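Local coordinates for protein transcriptional regulator, Crp/Fnr family (Eubacterium rectale ATCC 33656, PDB 3DV8) that probably regulates transcription as a dimer of the Crp/Fnr family, pairing a cyclic nucleotide-binding-like domain with a helix-turn-helix domain that would bind DNA, at residues Thr35-Asn41 / Glu92-Glu96; Leu47-Gly53 / Asp100-Ile106; Tyr70-Asp76 / Arg132-Val136; Lys146-Lys150 / Thr216-Ser220. One frame throughout, in Å; residues are numbered along the deposited sequence.

Contact 1. Residues Thr35-Asn41 / Glu92-Glu96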
loop_
_atom_site.group_PDB
_atom_site.type_symbol
_atom_site.label_atom_id
_atom_site.label_comp_id
_atom_site.label_asym_id
_atom_site.label_seq_id
_atom_site.Cartn_x
_atom_site.Cartn_y
_atom_site.Cartn_z
ATOM N N THR A 35 16.914 -17.960 -2.680
ATOM C CA THR A 35 17.833 -16.981 -2.095
ATOM C C THR A 35 17.066 -15.700 -1.762
ATOM O O THR A 35 16.329 -15.170 -2.604
ATOM C CB THR A 35 18.988 -16.578 -3.048
ATOM O OG1 THR A 35 19.670 -17.739 -3.532
ATOM C CG2 THR A 35 19.988 -15.655 -2.346
ATOM N N ILE A 36 17.256 -15.217 -0.533
ATOM C CA ILE A 36 16.726 -13.933 -0.078
ATOM C C ILE A 36 17.796 -12.918 -0.549
ATOM O O ILE A 36 18.964 -13.052 -0.198
ATOM C CB ILE A 36 16.511 -13.918 1.466
ATOM C CG1 ILE A 36 15.509 -15.021 1.855
ATOM C CG2 ILE A 36 16.042 -12.540 1.942
ATOM C CD1 ILE A 36 15.127 -15.081 3.333
ATOM N N ILE A 37 17.398 -11.974 -1.402
ATOM C CA ILE A 37 18.294 -10.933 -1.951
ATOM C C ILE A 37 18.196 -9.613 -1.176
ATOM O O ILE A 37 19.125 -8.806 -1.205
ATOM C CB ILE A 37 18.103 -10.751 -3.496
ATOM C CG1 ILE A 37 16.766 -10.106 -3.857
ATOM C CG2 ILE A 37 18.266 -12.110 -4.211
ATOM C CD1 ILE A 37 16.382 -10.286 -5.315
ATOM N N HIS A 38 17.055 -9.387 -0.520
ATOM C CA HIS A 38 16.837 -8.248 0.374
ATOM C C HIS A 38 16.018 -8.713 1.598
ATOM O O HIS A 38 15.006 -9.403 1.433
ATOM C CB HIS A 38 16.126 -7.124 -0.351
ATOM C CG HIS A 38 15.939 -5.911 0.496
ATOM N ND1 HIS A 38 14.721 -5.558 1.029
ATOM C CD2 HIS A 38 16.833 -5.007 0.961
ATOM C CE1 HIS A 38 14.867 -4.467 1.754
ATOM N NE2 HIS A 38 16.137 -4.115 1.736
ATOM N N ASN A 39 16.464 -8.342 2.801
ATOM C CA ASN A 39 15.830 -8.759 4.057
ATOM C C ASN A 39 15.654 -7.564 4.986
ATOM O O ASN A 39 16.378 -7.413 5.965
ATOM C CB ASN A 39 16.665 -9.890 4.703
ATOM C CG ASN A 39 15.988 -10.537 5.919
ATOM O OD1 ASN A 39 14.758 -10.624 6.009
ATOM N ND2 ASN A 39 16.803 -11.026 6.844
ATOM N N GLY A 40 14.691 -6.713 4.637
ATOM C CA GLY A 40 14.343 -5.518 5.402
ATOM C C GLY A 40 15.501 -4.552 5.587
ATOM O O GLY A 40 16.293 -4.356 4.662
ATOM N N ASN A 41 15.621 -4.002 6.802
ATOM C CA ASN A 41 16.689 -3.050 7.169
ATOM C C ASN A 41 18.107 -3.633 7.218
ATOM O O ASN A 41 19.065 -2.870 7.322
ATOM C CB ASN A 41 16.387 -2.382 8.528
ATOM C CG ASN A 41 15.115 -1.543 8.517
ATOM O OD1 ASN A 41 14.643 -1.102 7.470
ATOM N ND2 ASN A 41 14.565 -1.304 9.699
ATOM N N GLU A 92 9.456 -2.495 6.233
ATOM C CA GLU A 92 10.429 -3.431 5.698
ATOM C C GLU A 92 9.744 -4.584 4.955
ATOM O O GLU A 92 8.618 -4.975 5.277
ATOM C CB GLU A 92 11.493 -3.855 6.735
ATOM C CG GLU A 92 11.069 -3.892 8.187
ATOM C CD GLU A 92 12.182 -4.291 9.144
ATOM O OE1 GLU A 92 13.362 -4.401 8.742
ATOM O OE2 GLU A 92 11.847 -4.501 10.328
ATOM N N VAL A 93 10.415 -5.045 3.902
ATOM C CA VAL A 93 9.944 -6.130 3.049
ATOM C C VAL A 93 11.090 -7.107 2.817
ATOM O O VAL A 93 12.263 -6.723 2.919
ATOM C CB VAL A 93 9.425 -5.601 1.668
ATOM C CG1 VAL A 93 8.264 -4.619 1.862
ATOM C CG2 VAL A 93 10.550 -4.957 0.843
ATOM N N THR A 94 10.739 -8.363 2.534
ATOM C CA THR A 94 11.703 -9.403 2.187
ATOM C C THR A 94 11.501 -9.711 0.695
ATOM O O THR A 94 10.364 -9.878 0.241
ATOM C CB THR A 94 11.559 -10.647 3.086
ATOM O OG1 THR A 94 11.788 -10.255 4.445
ATOM C CG2 THR A 94 12.574 -11.740 2.706
ATOM N N ILE A 95 12.606 -9.736 -0.059
ATOM C CA ILE A 95 12.595 -10.024 -1.499
ATOM C C ILE A 95 13.461 -11.262 -1.717
ATOM O O ILE A 95 14.603 -11.313 -1.224
ATOM C CB ILE A 95 13.122 -8.851 -2.362
ATOM C CG1 ILE A 95 12.448 -7.519 -1.961
ATOM C CG2 ILE A 95 12.870 -9.141 -3.837
ATOM C CD1 ILE A 95 13.068 -6.295 -2.587
ATOM N N GLU A 96 12.912 -12.255 -2.424
ATOM C CA GLU A 96 13.628 -13.499 -2.714
ATOM C C GLU A 96 13.356 -14.011 -4.128
ATOM O O GLU A 96 12.319 -13.683 -4.714
ATOM C CB GLU A 96 13.250 -14.569 -1.681
ATOM C CG GLU A 96 11.809 -15.080 -1.792
ATOM C CD GLU A 96 11.424 -16.091 -0.726
ATOM O OE1 GLU A 96 12.100 -16.187 0.321
ATOM O OE2 GLU A 96 10.413 -16.785 -0.943
#
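Ile37 and His38 both face Ile95 across two antiparallel strands, a classic beta bulge in which Ile95 O accepts from Ile37 N at 2.9 Å and from His38 N at 3.2 Å, while Ile95 N returns a bond to His38 O. Past the bulge, Gly40 N reaches Val93 O at 3.0 Å. Glycine suits position 40, where phi is positive and a side chain would probably crowd Glu92. The Glu92 carboxylate turns back to the chain: Glu92 OE1 takes Asn41 N at 3.0 Å, nearly along its own C-O axis. On one face of the sheet the methyl Ile36 CG2 meets Thr94 CG2 at 3.6 Å. On the other, Ile95 CD1 lies 3.9 Å from His38 CB, while Ile95 CG2, anti to the backbone N, reaches Ile37 CD1 at the bulge, 4.0 Å away. Beta-branched isoleucine thus fills both directions at once. An alanine here would probably leave Ile37 CD1 without the methyl CG2 and the flank of His38 without CD1, opening a gap. Strand 94-97 lies between strand 36-39 and strand 55-60, where Ile95 packs on Thr57 and Thr94 on Tyr58, within the cyclic nucleotide-binding domain's beta-roll.

Contact 2. Residues Leu47-Gly53 / Asp100-Ile106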
loop_
_atom_site.group_PDB
_atom_site.type_symbol
_atom_site.label_atom_id
_atom_site.label_comp_id
_atom_site.label_asym_id
_atom_site.label_seq_id
_atom_site.Cartn_x
_atom_site.Cartn_y
_atom_site.Cartn_z
ATOM N N LEU A 47 18.907 -0.887 -6.679
ATOM C CA LEU A 47 17.788 -1.190 -7.581
ATOM C C LEU A 47 18.175 -2.423 -8.385
ATOM O O LEU A 47 19.328 -2.538 -8.791
ATOM C CB LEU A 47 17.434 -0.027 -8.520
ATOM C CG LEU A 47 16.699 1.158 -7.877
ATOM C CD1 LEU A 47 17.592 2.028 -6.982
ATOM C CD2 LEU A 47 16.089 2.000 -8.963
ATOM N N LEU A 48 17.223 -3.338 -8.583
ATOM C CA LEU A 48 17.451 -4.592 -9.312
ATOM C C LEU A 48 16.676 -4.552 -10.625
ATOM O O LEU A 48 15.490 -4.256 -10.612
ATOM C CB LEU A 48 17.004 -5.823 -8.496
ATOM C CG LEU A 48 17.398 -5.896 -7.016
ATOM C CD1 LEU A 48 16.741 -7.078 -6.330
ATOM C CD2 LEU A 48 18.904 -5.931 -6.836
ATOM N N LEU A 49 17.357 -4.818 -11.743
ATOM C CA LEU A 49 16.733 -4.926 -13.067
ATOM C C LEU A 49 16.762 -6.426 -13.374
ATOM O O LEU A 49 17.840 -7.034 -13.466
ATOM C CB LEU A 49 17.498 -4.119 -14.125
ATOM C CG LEU A 49 16.911 -4.080 -15.546
ATOM C CD1 LEU A 49 15.502 -3.472 -15.575
ATOM C CD2 LEU A 49 17.833 -3.319 -16.513
ATOM N N VAL A 50 15.581 -7.024 -13.481
ATOM C CA VAL A 50 15.455 -8.451 -13.751
ATOM C C VAL A 50 15.661 -8.696 -15.248
ATOM O O VAL A 50 14.801 -8.351 -16.054
ATOM C CB VAL A 50 14.066 -8.998 -13.270
ATOM C CG1 VAL A 50 13.884 -10.476 -13.638
ATOM C CG2 VAL A 50 13.894 -8.795 -11.754
ATOM N N LYS A 51 16.821 -9.240 -15.620
ATOM C CA LYS A 51 17.086 -9.631 -17.015
ATOM C C LYS A 51 16.197 -10.835 -17.349
ATOM O O LYS A 51 15.515 -10.843 -18.380
ATOM C CB LYS A 51 18.556 -10.005 -17.254
ATOM C CG LYS A 51 18.885 -10.297 -18.737
ATOM C CD LYS A 51 20.244 -10.958 -18.923
ATOM C CE LYS A 51 20.437 -11.411 -20.364
ATOM N NZ LYS A 51 21.714 -12.149 -20.545
ATOM N N SER A 52 16.223 -11.840 -16.468
ATOM C CA SER A 52 15.461 -13.070 -16.657
ATOM C C SER A 52 15.249 -13.799 -15.331
ATOM O O SER A 52 16.219 -14.148 -14.670
ATOM C CB SER A 52 16.213 -13.972 -17.639
ATOM O OG SER A 52 15.559 -15.207 -17.824
ATOM N N GLY A 53 13.989 -14.020 -14.953
ATOM C CA GLY A 53 13.649 -14.713 -13.706
ATOM C C GLY A 53 12.368 -14.243 -13.028
ATOM O O GLY A 53 11.495 -13.627 -13.658
ATOM N N ASP A 100 15.445 -19.332 -10.581
ATOM C CA ASP A 100 16.829 -18.857 -10.787
ATOM C C ASP A 100 16.742 -17.570 -11.585
ATOM O O ASP A 100 16.109 -17.564 -12.638
ATOM C CB ASP A 100 17.686 -19.868 -11.554
ATOM C CG ASP A 100 18.039 -21.095 -10.738
ATOM O OD1 ASP A 100 17.613 -21.225 -9.569
ATOM O OD2 ASP A 100 18.766 -21.944 -11.290
ATOM N N THR A 101 17.352 -16.499 -11.083
ATOM C CA THR A 101 17.219 -15.178 -11.696
ATOM C C THR A 101 18.544 -14.476 -12.013
ATOM O O THR A 101 19.464 -14.474 -11.195
ATOM C CB THR A 101 16.355 -14.273 -10.793
ATOM O OG1 THR A 101 15.127 -14.951 -10.490
ATOM C CG2 THR A 101 16.043 -12.945 -11.478
ATOM N N ASP A 102 18.615 -13.902 -13.216
ATOM C CA ASP A 102 19.745 -13.088 -13.671
ATOM C C ASP A 102 19.348 -11.628 -13.467
ATOM O O ASP A 102 18.393 -11.155 -14.089
ATOM C CB ASP A 102 20.054 -13.345 -15.147
ATOM C CG ASP A 102 20.595 -14.727 -15.390
ATOM O OD1 ASP A 102 21.510 -15.144 -14.648
ATOM O OD2 ASP A 102 20.130 -15.383 -16.345
ATOM N N LEU A 103 20.086 -10.942 -12.589
ATOM C CA LEU A 103 19.848 -9.545 -12.227
ATOM C C LEU A 103 21.045 -8.657 -12.550
ATOM O O LEU A 103 22.177 -9.123 -12.664
ATOM C CB LEU A 103 19.640 -9.395 -10.704
ATOM C CG LEU A 103 18.509 -10.040 -9.915
ATOM C CD1 LEU A 103 18.573 -11.550 -9.983
ATOM C CD2 LEU A 103 18.627 -9.606 -8.460
ATOM N N TRP A 104 20.739 -7.373 -12.702
ATOM C CA TRP A 104 21.720 -6.299 -12.721
ATOM C C TRP A 104 21.358 -5.487 -11.482
ATOM O O TRP A 104 20.163 -5.323 -11.184
ATOM C CB TRP A 104 21.595 -5.387 -13.931
ATOM C CG TRP A 104 22.085 -5.950 -15.186
ATOM C CD1 TRP A 104 23.373 -6.221 -15.500
ATOM C CD2 TRP A 104 21.308 -6.252 -16.344
ATOM N NE1 TRP A 104 23.454 -6.706 -16.781
ATOM C CE2 TRP A 104 22.198 -6.733 -17.326
ATOM C CE3 TRP A 104 19.938 -6.172 -16.648
ATOM C CZ2 TRP A 104 21.767 -7.141 -18.601
ATOM C CZ3 TRP A 104 19.503 -6.581 -17.920
ATOM C CH2 TRP A 104 20.421 -7.058 -18.879
ATOM N N ILE A 105 22.373 -5.003 -10.767
ATOM C CA ILE A 105 22.177 -4.149 -9.598
ATOM C C ILE A 105 22.821 -2.779 -9.866
ATOM O O ILE A 105 23.983 -2.709 -10.259
ATOM C CB ILE A 105 22.775 -4.747 -8.309
ATOM C CG1 ILE A 105 22.383 -6.226 -8.138
ATOM C CG2 ILE A 105 22.330 -3.907 -7.094
ATOM C CD1 ILE A 105 22.871 -6.846 -6.833
ATOM N N ILE A 106 22.040 -1.711 -9.711
ATOM C CA ILE A 106 22.538 -0.340 -9.780
ATOM C C ILE A 106 22.719 -0.005 -8.298
ATOM O O ILE A 106 21.719 0.039 -7.583
ATOM C CB ILE A 106 21.524 0.646 -10.417
ATOM C CG1 ILE A 106 21.155 0.220 -11.841
ATOM C CG2 ILE A 106 22.099 2.076 -10.421
ATOM C CD1 ILE A 106 20.071 1.083 -12.456
HETATM O O HOH W 1 21.817 -13.950 -18.458
#
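Leu49 and Trp104 form an antiparallel hydrogen-bonded pair, Leu49 N giving to Trp104 O at 2.9 Å and Trp104 N to Leu49 O at 3.0 Å. Further backbone bonds join Ile106 N to Leu47 O and Asp102 N to Ser52 O. Between Val50 and Ser52 the register slips by one residue: Lys51 N and Ser52 N both give to Asp102 O, a classic beta bulge. Gly53 follows it, with backbone angles that suit glycine, its CA beside Thr101 OG1.

Apolar packing differs on the two faces. On one, Leu48 spreads its methyls, CD1 to Leu103 CD2 at 3.8 Å and CD2 to Ile105 CG1 at 3.7 Å; branched aliphatic residues suit this inner side, where Ile37 also packs. On the other, Leu49 and the indole lie side by side. With Leu49 CG anti to the backbone N (chi1 -177°), its CD2 comes within 3.5 Å of Trp104 CE3. Lys51 takes up the far end of the same ring system: its CB makes an off-centre CH-pi contact with the six-membered ring, and its CG is 3.6 Å from Trp104 CH2.

The polar contacts lie beyond this. The extended Lys51 chain carries NZ to a water at 2.8 Å, which bonds weakly to Asp102 OD2, whereas Asp102 OD1 binds His30 of strand 27-31. The aliphatic part of Lys51 therefore shields the tryptophan while its ammonium stays hydrated, and the opposite charges of Lys51 and Asp102 probably attract through water without direct pairing.

Contact 3. Residues Tyr70-Asp76 / Arg132-Val136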
loop_
_atom_site.group_PDB
_atom_site.type_symbol
_atom_site.label_atom_id
_atom_site.label_comp_id
_atom_site.label_asym_id
_atom_site.label_seq_id
_atom_site.Cartn_x
_atom_site.Cartn_y
_atom_site.Cartn_z
ATOM N N TYR A 70 3.737 -8.490 -4.006
ATOM C CA TYR A 70 3.739 -8.529 -5.470
ATOM C C TYR A 70 4.899 -9.379 -5.953
ATOM O O TYR A 70 5.791 -9.736 -5.171
ATOM C CB TYR A 70 3.868 -7.108 -6.059
ATOM C CG TYR A 70 5.077 -6.345 -5.552
ATOM C CD1 TYR A 70 6.317 -6.452 -6.192
ATOM C CD2 TYR A 70 4.982 -5.524 -4.412
ATOM C CE1 TYR A 70 7.441 -5.776 -5.714
ATOM C CE2 TYR A 70 6.095 -4.827 -3.926
ATOM C CZ TYR A 70 7.328 -4.965 -4.579
ATOM O OH TYR A 70 8.432 -4.287 -4.119
ATOM N N ARG A 71 4.879 -9.678 -7.247
ATOM C CA ARG A 71 5.943 -10.410 -7.924
ATOM C C ARG A 71 6.548 -9.542 -9.033
ATOM O O ARG A 71 5.851 -8.735 -9.660
ATOM C CB ARG A 71 5.413 -11.717 -8.502
ATOM C CG ARG A 71 5.230 -12.825 -7.476
ATOM C CD ARG A 71 4.405 -13.952 -8.083
ATOM N NE ARG A 71 4.578 -15.265 -7.457
ATOM C CZ ARG A 71 3.819 -16.337 -7.715
ATOM N NH1 ARG A 71 2.749 -16.276 -8.513
ATOM N NH2 ARG A 71 4.094 -17.489 -7.119
ATOM N N LEU A 72 7.852 -9.719 -9.242
ATOM C CA LEU A 72 8.609 -9.051 -10.296
ATOM C C LEU A 72 9.095 -10.147 -11.262
ATOM O O LEU A 72 9.608 -11.181 -10.819
ATOM C CB LEU A 72 9.783 -8.274 -9.697
ATOM C CG LEU A 72 9.471 -7.187 -8.659
ATOM C CD1 LEU A 72 10.777 -6.615 -8.152
ATOM C CD2 LEU A 72 8.590 -6.070 -9.228
ATOM N N PHE A 73 8.911 -9.914 -12.566
ATOM C CA PHE A 73 9.281 -10.860 -13.649
ATOM C C PHE A 73 10.366 -10.247 -14.553
ATOM O O PHE A 73 10.953 -9.225 -14.190
ATOM C CB PHE A 73 8.018 -11.209 -14.448
ATOM C CG PHE A 73 6.937 -11.816 -13.617
ATOM C CD1 PHE A 73 6.959 -13.184 -13.321
ATOM C CD2 PHE A 73 5.897 -11.028 -13.120
ATOM C CE1 PHE A 73 5.951 -13.769 -12.546
ATOM C CE2 PHE A 73 4.874 -11.596 -12.340
ATOM C CZ PHE A 73 4.897 -12.972 -12.052
ATOM N N ASP A 74 10.645 -10.878 -15.702
ATOM C CA ASP A 74 11.626 -10.372 -16.693
ATOM C C ASP A 74 11.281 -8.924 -17.051
ATOM O O ASP A 74 10.112 -8.622 -17.250
ATOM C CB ASP A 74 11.633 -11.215 -17.992
ATOM C CG ASP A 74 11.978 -12.696 -17.761
ATOM O OD1 ASP A 74 11.974 -13.164 -16.604
ATOM O OD2 ASP A 74 12.249 -13.410 -18.744
HETATM N N MSE A 75 12.293 -8.052 -17.074
HETATM C CA MSE A 75 12.183 -6.597 -17.389
HETATM C C MSE A 75 11.658 -5.657 -16.297
HETATM O O MSE A 75 11.764 -4.443 -16.462
HETATM C CB MSE A 75 11.459 -6.333 -18.717
HETATM C CG MSE A 75 12.221 -6.832 -19.904
HETATM SE SE MSE A 75 11.118 -6.892 -21.445
HETATM C CE MSE A 75 9.967 -8.526 -20.947
ATOM N N ASP A 76 11.111 -6.186 -15.199
ATOM C CA ASP A 76 10.687 -5.351 -14.068
ATOM C C ASP A 76 11.903 -4.772 -13.349
ATOM O O ASP A 76 13.032 -5.237 -13.535
ATOM C CB ASP A 76 9.833 -6.135 -13.041
ATOM C CG ASP A 76 8.370 -6.245 -13.429
ATOM O OD1 ASP A 76 7.785 -5.229 -13.863
ATOM O OD2 ASP A 76 7.775 -7.327 -13.224
ATOM N N ARG A 132 4.057 -0.030 -7.685
ATOM C CA ARG A 132 4.145 -0.946 -6.534
ATOM C C ARG A 132 3.068 -0.585 -5.483
ATOM O O ARG A 132 2.479 -1.483 -4.877
ATOM C CB ARG A 132 5.564 -0.956 -5.935
ATOM C CG ARG A 132 6.709 -1.260 -6.956
ATOM C CD ARG A 132 6.799 -2.692 -7.459
ATOM N NE ARG A 132 7.615 -2.790 -8.692
ATOM C CZ ARG A 132 7.152 -2.938 -9.943
ATOM N NH1 ARG A 132 5.849 -3.059 -10.218
ATOM N NH2 ARG A 132 8.002 -2.998 -10.968
ATOM N N PHE A 133 2.811 0.721 -5.299
ATOM C CA PHE A 133 1.733 1.227 -4.420
ATOM C C PHE A 133 0.414 0.670 -4.972
ATOM O O PHE A 133 -0.376 0.109 -4.213
ATOM C CB PHE A 133 1.670 2.769 -4.431
ATOM C CG PHE A 133 0.995 3.414 -3.219
ATOM C CD1 PHE A 133 -0.001 2.786 -2.454
ATOM C CD2 PHE A 133 1.315 4.744 -2.915
ATOM C CE1 PHE A 133 -0.594 3.438 -1.377
ATOM C CE2 PHE A 133 0.717 5.410 -1.852
ATOM C CZ PHE A 133 -0.243 4.762 -1.080
ATOM N N SER A 134 0.203 0.805 -6.289
ATOM C CA SER A 134 -0.995 0.270 -6.953
ATOM C C SER A 134 -1.111 -1.260 -6.784
ATOM O O SER A 134 -2.212 -1.738 -6.511
ATOM C CB SER A 134 -1.052 0.651 -8.439
ATOM O OG SER A 134 -1.004 2.053 -8.629
ATOM N N ASP A 135 0.006 -2.001 -6.911
ATOM C CA ASP A 135 0.030 -3.475 -6.694
ATOM C C ASP A 135 -0.477 -3.823 -5.287
ATOM O O ASP A 135 -1.353 -4.678 -5.117
ATOM C CB ASP A 135 1.449 -4.078 -6.839
ATOM C CG ASP A 135 2.012 -4.000 -8.257
ATOM O OD1 ASP A 135 1.235 -3.901 -9.224
ATOM O OD2 ASP A 135 3.254 -4.072 -8.407
ATOM N N VAL A 136 0.089 -3.145 -4.291
ATOM C CA VAL A 136 -0.313 -3.306 -2.893
ATOM C C VAL A 136 -1.777 -2.877 -2.640
ATOM O O VAL A 136 -2.445 -3.452 -1.782
ATOM C CB VAL A 136 0.683 -2.580 -1.950
ATOM C CG1 VAL A 136 0.165 -2.528 -0.549
ATOM C CG2 VAL A 136 2.056 -3.276 -1.995
#
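Arg132 lays its aliphatic CD over the face of the Tyr70 ring, so that a CH-pi contact, 3.9 Å from CD to the ring centroid, and not the charged end of the arginine, meets the aromatic. The side chain bends at chi2 (-72°), which carries it across the ring at about a right angle. Its guanidinium then takes Leu72 CD2 over one face, 3.5 Å from Arg132 CZ. Two carboxylates share the charge: Asp76 OD1 makes a long salt bridge to Arg132 NH2 at 3.7 Å, and Asp135, one helical turn on, a salt bridge through OD2 to Arg132 NH1 at 3.3 Å. Asp76 is itself held by Phe73 N, which gives to the anti lone pair of its OD2 at 2.9 Å across a type II turn. A leucine in place of Arg132 would probably leave Asp76 and Asp135 without their shared countercharge. Helix 119-145 is the long dimer helix of this family; its Phe133 stacks on Phe133 of the second subunit. A long arginine suits this buried position between roll and helix: its CD covers the tyrosine, Leu72 covers one face of the guanidinium, and the flanking acids probably offset the cost of burying the charge.

Contact 4. Residues Lys146-Lys150 / Thr216-Ser220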
loop_
_atom_site.group_PDB
_atom_site.type_symbol
_atom_site.label_atom_id
_atom_site.label_comp_id
_atom_site.label_asym_id
_atom_site.label_seq_id
_atom_site.Cartn_x
_atom_site.Cartn_y
_atom_site.Cartn_z
ATOM N N LYS A 146 -12.662 -9.971 -1.203
ATOM C CA LYS A 146 -12.768 -11.359 -1.692
ATOM C C LYS A 146 -12.444 -12.428 -0.635
ATOM O O LYS A 146 -11.402 -12.380 0.005
ATOM C CB LYS A 146 -11.955 -11.523 -2.985
ATOM C CG LYS A 146 -12.627 -10.759 -4.164
ATOM C CD LYS A 146 -11.919 -10.927 -5.511
ATOM C CE LYS A 146 -12.791 -10.431 -6.683
ATOM N NZ LYS A 146 -14.020 -11.282 -6.916
ATOM N N SER A 147 -13.373 -13.376 -0.453
ATOM C CA SER A 147 -13.218 -14.516 0.475
ATOM C C SER A 147 -12.092 -15.474 0.043
ATOM O O SER A 147 -11.688 -15.482 -1.122
ATOM C CB SER A 147 -14.542 -15.272 0.619
ATOM O OG SER A 147 -15.074 -15.580 -0.652
ATOM N N LEU A 148 -11.626 -16.293 0.993
ATOM C CA LEU A 148 -10.446 -17.164 0.809
ATOM C C LEU A 148 -10.566 -18.148 -0.357
ATOM O O LEU A 148 -9.588 -18.343 -1.076
ATOM C CB LEU A 148 -10.061 -17.880 2.114
ATOM C CG LEU A 148 -8.710 -18.615 2.175
ATOM C CD1 LEU A 148 -7.509 -17.711 1.898
ATOM C CD2 LEU A 148 -8.557 -19.274 3.537
ATOM N N ASP A 149 -11.747 -18.741 -0.546
ATOM C CA ASP A 149 -12.004 -19.635 -1.694
ATOM C C ASP A 149 -11.726 -18.921 -3.034
ATOM O O ASP A 149 -11.098 -19.500 -3.926
ATOM C CB ASP A 149 -13.431 -20.254 -1.675
ATOM C CG ASP A 149 -14.562 -19.212 -1.711
ATOM O OD1 ASP A 149 -14.391 -18.096 -1.176
ATOM O OD2 ASP A 149 -15.640 -19.529 -2.255
ATOM N N LYS A 150 -12.145 -17.658 -3.144
ATOM C CA LYS A 150 -11.928 -16.869 -4.361
ATOM C C LYS A 150 -10.459 -16.519 -4.577
ATOM O O LYS A 150 -9.972 -16.553 -5.709
ATOM C CB LYS A 150 -12.798 -15.611 -4.365
ATOM C CG LYS A 150 -14.277 -15.939 -4.390
ATOM C CD LYS A 150 -15.149 -14.753 -4.742
ATOM C CE LYS A 150 -15.793 -14.090 -3.560
ATOM N NZ LYS A 150 -16.959 -14.881 -3.015
ATOM N N THR A 216 -14.599 -18.595 -12.613
ATOM C CA THR A 216 -15.898 -18.079 -12.146
ATOM C C THR A 216 -15.932 -17.865 -10.603
ATOM O O THR A 216 -16.697 -17.016 -10.144
ATOM C CB THR A 216 -17.111 -18.873 -12.708
ATOM O OG1 THR A 216 -17.026 -20.240 -12.318
ATOM C CG2 THR A 216 -17.142 -18.779 -14.230
ATOM N N LEU A 217 -15.113 -18.597 -9.824
ATOM C CA LEU A 217 -14.946 -18.311 -8.362
ATOM C C LEU A 217 -14.236 -16.977 -8.187
ATOM O O LEU A 217 -14.753 -16.100 -7.519
ATOM C CB LEU A 217 -14.143 -19.375 -7.594
ATOM C CG LEU A 217 -14.875 -20.412 -6.767
ATOM C CD1 LEU A 217 -13.848 -21.373 -6.171
ATOM C CD2 LEU A 217 -15.674 -19.723 -5.669
ATOM N N GLN A 218 -13.046 -16.859 -8.791
ATOM C CA GLN A 218 -12.225 -15.626 -8.795
ATOM C C GLN A 218 -13.076 -14.367 -9.062
ATOM O O GLN A 218 -12.978 -13.368 -8.343
ATOM C CB GLN A 218 -11.139 -15.749 -9.881
ATOM C CG GLN A 218 -10.212 -14.537 -10.103
ATOM C CD GLN A 218 -9.338 -14.697 -11.342
ATOM O OE1 GLN A 218 -9.833 -14.999 -12.435
ATOM N NE2 GLN A 218 -8.033 -14.470 -11.184
ATOM N N ARG A 219 -13.916 -14.461 -10.091
ATOM C CA ARG A 219 -14.784 -13.374 -10.533
ATOM C C ARG A 219 -15.989 -13.141 -9.617
ATOM O O ARG A 219 -16.437 -12.004 -9.532
ATOM C CB ARG A 219 -15.276 -13.633 -11.959
ATOM C CG ARG A 219 -14.174 -13.775 -13.003
ATOM C CD ARG A 219 -13.675 -12.486 -13.557
ATOM N NE ARG A 219 -12.520 -12.731 -14.426
ATOM C CZ ARG A 219 -11.925 -11.822 -15.203
ATOM N NH1 ARG A 219 -12.376 -10.562 -15.278
ATOM N NH2 ARG A 219 -10.865 -12.185 -15.935
ATOM N N SER A 220 -16.512 -14.185 -8.951
ATOM C CA SER A 220 -17.678 -14.068 -8.031
ATOM C C SER A 220 -17.551 -12.993 -6.934
ATOM O O SER A 220 -16.467 -12.534 -6.547
ATOM C CB SER A 220 -18.011 -15.412 -7.356
ATOM O OG SER A 220 -18.458 -16.367 -8.281
ATOM O OXT SER A 220 -18.582 -12.553 -6.417
#
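Lys146 and Lys150 both meet the C-terminal end of helix 211-219, by different parts of their chains. Lys146 is extended until a bend at chi4 (-68°) turns its ammonium to the helix end, where NZ gives a 2.7 Å hydrogen bond to Gln218 O; Ser220 O lies 2.8 Å from the same nitrogen. A lysine suits such a place, because the last carbonyls of a helix and the C-terminal carboxylate of Ser220 should both favour positive charge. Lys150 lays its methylenes beside Leu217 O and Ser220 O, and bends at chi3 and chi4 send its NZ back to Ser147 OG at 3.1 Å. The contact joins the start of helix 148-163 to the final helix of the chain, two of the helices that build the Crp-like helix-turn-helix region, with helix 183-195 touching both: Asp149 packs on Met189 and Leu217 on Phe193. Asp149 and Leu217 cross at about a right angle, Leu217 CD2 approaching Asp149 OD2 at 3.4 Å; leucine suits this place because it also packs on Leu198 and Ala153. Asp149 OD1 meanwhile accepts from Ser147 OG at 2.7 Å. Ser220 OG turns back to bond Thr216 O at 2.6 Å.

Contacts 1 and 2 belong to the two antiparallel sheets of the beta-roll, with centres about 14 Å apart. Strand 36-39 leads on to strand 46-50 and strand 94-97 to strand 101-107, so the same two chain portions pair twice, and Ile37 packs on Leu48 and Leu103 between the sheets. Contact 3, whose centre is about 13 Å from that of contact 2, starts from edge strand 66-72 of contact 1's sheet and reaches the long helix 119-145 at the dimer interface. Contacts 1 to 3 interleave along the chain, whereas contact 4 follows them all, about 22 Å from contact 3 between centres, in the DNA-binding-type region. Helix 119-145 thus joins the sensor-like roll to the probable DNA-binding region.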